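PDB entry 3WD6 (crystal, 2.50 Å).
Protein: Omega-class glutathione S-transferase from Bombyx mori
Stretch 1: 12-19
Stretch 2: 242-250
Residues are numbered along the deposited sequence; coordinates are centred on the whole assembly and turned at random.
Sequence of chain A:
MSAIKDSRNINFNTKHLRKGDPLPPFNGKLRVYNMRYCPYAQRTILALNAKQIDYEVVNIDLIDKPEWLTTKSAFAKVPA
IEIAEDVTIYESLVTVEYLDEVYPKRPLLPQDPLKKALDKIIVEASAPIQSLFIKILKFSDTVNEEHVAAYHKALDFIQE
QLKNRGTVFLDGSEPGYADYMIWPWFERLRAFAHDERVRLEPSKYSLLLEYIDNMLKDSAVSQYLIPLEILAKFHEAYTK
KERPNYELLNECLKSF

Stretch 1 12-19: FNTKHLRK
Stretch 2 (242-250) ERPNYELLN

Residues 12-19 and 242-250, from near the two ends of one chain, meet along extended or irregular backbone and together bury 412 Å². They run in opposite directions: Asn13 CA lies 6.0 Å from Asn250 CA, Lys15 CA 6.9 Å from Glu247 CA, and His16 CA 6.7 Å from Tyr246 CA. Stretch 1 is extended from Thr14 (phi/psi -65/155) through Lys15 (-55/141) and His16 (-75/127) to Arg18 (-120/169). Stretch 2 has no regular helix or strand, but closes with a type I turn from Glu247 to Asn250, held by Asn250 N to Glu247 O at 2.7 Å; Leu248 (-46/-33) and Leu249 (-93/12) form its corner.

Glu247 organises the contact. With chi1, chi2 and chi3 of -55°, -53° and -52°, its CA-to-CB bond points sideways but the carboxylate curls back to stretch 1. There Glu247 OE2 accepts two hydrogen bonds from His16: from the backbone N at 3.1 Å, nearly straight at 170°, and from ND1 at 3.0 Å, more bent at 132°. A carboxylate suits this place because one oxygen can serve both donors while the other remains free for different partners. Glu247 OE1 accepts from Asn250 ND2 at 3.1 Å, bracing the turn, and from a water at 3.0 Å. The same water donates to Thr14 O at 2.7 Å, satisfying a carbonyl that lies 4.4 Å from Glu247 OE1, and weakly accepts from His16 ND1 at 3.2 Å. Within stretch 2, Glu247 N is satisfied by Asn245 OD1 at 2.9 Å.

His16 (chi1 -70°, chi2 63°) is buried, with NE2 bonded elsewhere in the structure. Tyr246 (chi1 -64°, chi2 -60°) lays its CB over the imidazole face, 3.6 Å from the ring centroid, in a CH-pi contact. The aromatic planes are near parallel, at 15°, but slid apart with centroids 5.0 Å distant, so the rings barely overlap.

At the Asn250 end, Asn13 (m, chi2 -55°) points toward stretch 2, its OD1 resting 3.6 Å from Leu249 CB while finding its hydrogen bond elsewhere. Asn13 O and Asn250 ND2 approach to 3.2 Å at an angle too poor for a hydrogen bond; Asn250 (t, chi2 18°) directs its amide to Glu247 instead.

At the other end, the guanidinium groups of Arg18 and Arg243 come close, Arg18 NH2 3.7 Å from Arg243 NH2, with Arg243 NH2 over one face of the Arg18 group. Their like charges repel, so this is a tolerated proximity; Arg18 NE and Arg243 NH1 and NH2 find hydrogen bonds elsewhere in the structure, and Arg243 NH1 also donates weakly to Pro244 O at 3.4 Å.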

# COMPACT_ATOMS: atom_id res chain seq x y z
N PHE A 12 3.80 -4.25 14.17
CA PHE A 12 3.42 -3.26 13.16
C PHE A 12 2.95 -1.96 13.78
O PHE A 12 2.77 -0.97 13.08
CB PHE A 12 2.30 -3.83 12.28
CG PHE A 12 2.73 -4.99 11.43
CD1 PHE A 12 3.88 -4.91 10.65
CD2 PHE A 12 1.98 -6.18 11.42
CE1 PHE A 12 4.27 -6.00 9.84
CE2 PHE A 12 2.38 -7.27 10.62
CZ PHE A 12 3.51 -7.18 9.83
N ASN A 13 2.76 -1.96 15.09
CA ASN A 13 2.04 -0.87 15.75
C ASN A 13 2.79 -0.20 16.91
O ASN A 13 2.18 0.20 17.89
CB ASN A 13 0.67 -1.37 16.24
CG ASN A 13 -0.18 -1.93 15.11
OD1 ASN A 13 -0.44 -1.25 14.11
ND2 ASN A 13 -0.64 -3.16 15.28
N THR A 14 4.10 -0.09 16.78
CA THR A 14 4.89 0.73 17.70
C THR A 14 4.48 2.19 17.51
O THR A 14 3.99 2.56 16.45
CB THR A 14 6.42 0.55 17.45
OG1 THR A 14 6.75 0.91 16.10
CG2 THR A 14 6.84 -0.91 17.69
N LYS A 15 4.66 3.02 18.54
CA LYS A 15 4.21 4.42 18.49
C LYS A 15 4.77 5.16 17.27
O LYS A 15 5.92 4.93 16.87
CB LYS A 15 4.57 5.16 19.79
CG LYS A 15 4.14 6.63 19.81
CD LYS A 15 5.36 7.56 19.97
CE LYS A 15 5.20 8.58 21.12
NZ LYS A 15 4.97 9.97 20.61
N HIS A 16 3.95 6.01 16.66
CA HIS A 16 4.42 6.87 15.59
C HIS A 16 5.24 8.00 16.20
O HIS A 16 4.78 8.69 17.11
CB HIS A 16 3.25 7.44 14.79
CG HIS A 16 2.55 6.43 13.95
ND1 HIS A 16 1.89 5.34 14.48
CD2 HIS A 16 2.40 6.33 12.60
CE1 HIS A 16 1.36 4.63 13.50
NE2 HIS A 16 1.66 5.21 12.35
N LEU A 17 6.46 8.19 15.71
CA LEU A 17 7.39 9.13 16.33
C LEU A 17 7.15 10.54 15.80
O LEU A 17 6.85 10.72 14.61
CB LEU A 17 8.84 8.69 16.09
CG LEU A 17 9.15 7.26 16.54
CD1 LEU A 17 10.63 6.95 16.38
CD2 LEU A 17 8.70 7.02 17.99
N ARG A 18 7.25 11.53 16.69
CA ARG A 18 7.00 12.93 16.33
C ARG A 18 8.25 13.75 16.58
O ARG A 18 9.20 13.28 17.19
CB ARG A 18 5.85 13.49 17.16
CG ARG A 18 4.64 12.56 17.28
CD ARG A 18 3.74 12.93 18.46
NE ARG A 18 3.36 14.35 18.44
CZ ARG A 18 2.22 14.83 18.94
NH1 ARG A 18 1.33 14.00 19.49
NH2 ARG A 18 1.96 16.14 18.87
N LYS A 19 8.25 14.99 16.10
CA LYS A 19 9.29 15.96 16.44
C LYS A 19 9.58 15.92 17.96
O LYS A 19 8.65 16.06 18.78
CB LYS A 19 8.89 17.37 16.00
CG LYS A 19 9.84 18.46 16.46
CD LYS A 19 10.03 19.54 15.39
CE LYS A 19 11.28 20.36 15.69
NZ LYS A 19 12.47 19.50 16.02
N GLU A 242 -10.02 16.74 11.05
CA GLU A 242 -9.44 16.54 12.38
C GLU A 242 -7.96 16.18 12.31
O GLU A 242 -7.43 15.85 11.25
CB GLU A 242 -10.20 15.44 13.14
CG GLU A 242 -11.58 15.84 13.65
CD GLU A 242 -12.34 14.67 14.28
OE1 GLU A 242 -11.90 13.50 14.12
OE2 GLU A 242 -13.37 14.92 14.94
N ARG A 243 -7.30 16.25 13.46
CA ARG A 243 -5.92 15.81 13.59
C ARG A 243 -5.92 14.28 13.67
O ARG A 243 -6.69 13.69 14.45
CB ARG A 243 -5.28 16.40 14.84
CG ARG A 243 -3.79 16.64 14.72
CD ARG A 243 -3.01 15.54 15.40
NE ARG A 243 -1.58 15.86 15.45
CZ ARG A 243 -0.61 14.94 15.46
NH1 ARG A 243 -0.92 13.64 15.42
NH2 ARG A 243 0.66 15.32 15.51
N PRO A 244 -5.10 13.63 12.84
CA PRO A 244 -5.15 12.17 12.78
C PRO A 244 -4.77 11.54 14.11
O PRO A 244 -3.91 12.08 14.82
CB PRO A 244 -4.10 11.83 11.71
CG PRO A 244 -4.03 13.08 10.83
CD PRO A 244 -4.22 14.22 11.81
N ASN A 245 -5.43 10.45 14.45
CA ASN A 245 -4.99 9.60 15.54
C ASN A 245 -4.27 8.38 14.92
O ASN A 245 -4.89 7.52 14.29
CB ASN A 245 -6.18 9.18 16.41
CG ASN A 245 -5.77 8.32 17.60
OD1 ASN A 245 -4.58 8.01 17.79
ND2 ASN A 245 -6.75 7.93 18.40
N TYR A 246 -2.95 8.36 15.08
CA TYR A 246 -2.14 7.28 14.53
C TYR A 246 -2.06 6.07 15.47
O TYR A 246 -1.39 5.10 15.15
CB TYR A 246 -0.71 7.78 14.26
CG TYR A 246 -0.60 8.85 13.20
CD1 TYR A 246 -1.01 8.62 11.89
CD2 TYR A 246 -0.03 10.09 13.48
CE1 TYR A 246 -0.90 9.60 10.91
CE2 TYR A 246 0.10 11.07 12.51
CZ TYR A 246 -0.33 10.83 11.23
OH TYR A 246 -0.21 11.80 10.25
N GLU A 247 -2.73 6.11 16.61
CA GLU A 247 -2.57 5.04 17.59
C GLU A 247 -3.81 4.17 17.81
O GLU A 247 -3.86 3.36 18.75
CB GLU A 247 -2.07 5.61 18.93
CG GLU A 247 -0.79 6.43 18.83
CD GLU A 247 0.33 5.68 18.13
OE1 GLU A 247 0.63 4.54 18.54
OE2 GLU A 247 0.90 6.23 17.17
N LEU A 248 -4.81 4.33 16.95
CA LEU A 248 -6.00 3.49 17.06
C LEU A 248 -5.69 2.00 17.27
O LEU A 248 -6.41 1.31 17.98
CB LEU A 248 -6.92 3.70 15.86
CG LEU A 248 -7.49 5.13 15.81
CD1 LEU A 248 -8.24 5.40 14.50
CD2 LEU A 248 -8.37 5.39 17.03
N LEU A 249 -4.60 1.51 16.70
CA LEU A 249 -4.26 0.09 16.87
C LEU A 249 -3.31 -0.22 18.03
O LEU A 249 -2.79 -1.35 18.13
CB LEU A 249 -3.65 -0.47 15.58
CG LEU A 249 -4.69 -0.74 14.50
CD1 LEU A 249 -3.98 -1.10 13.22
CD2 LEU A 249 -5.66 -1.85 14.95
N ASN A 250 -3.09 0.76 18.89
CA ASN A 250 -2.05 0.62 19.91
C ASN A 250 -2.50 1.12 21.28
O ASN A 250 -3.62 0.83 21.74
CB ASN A 250 -0.79 1.36 19.44
CG ASN A 250 0.36 1.21 20.41
OD1 ASN A 250 0.36 0.32 21.26
ND2 ASN A 250 1.35 2.10 20.29
O HOH W 1 1.26 2.72 16.29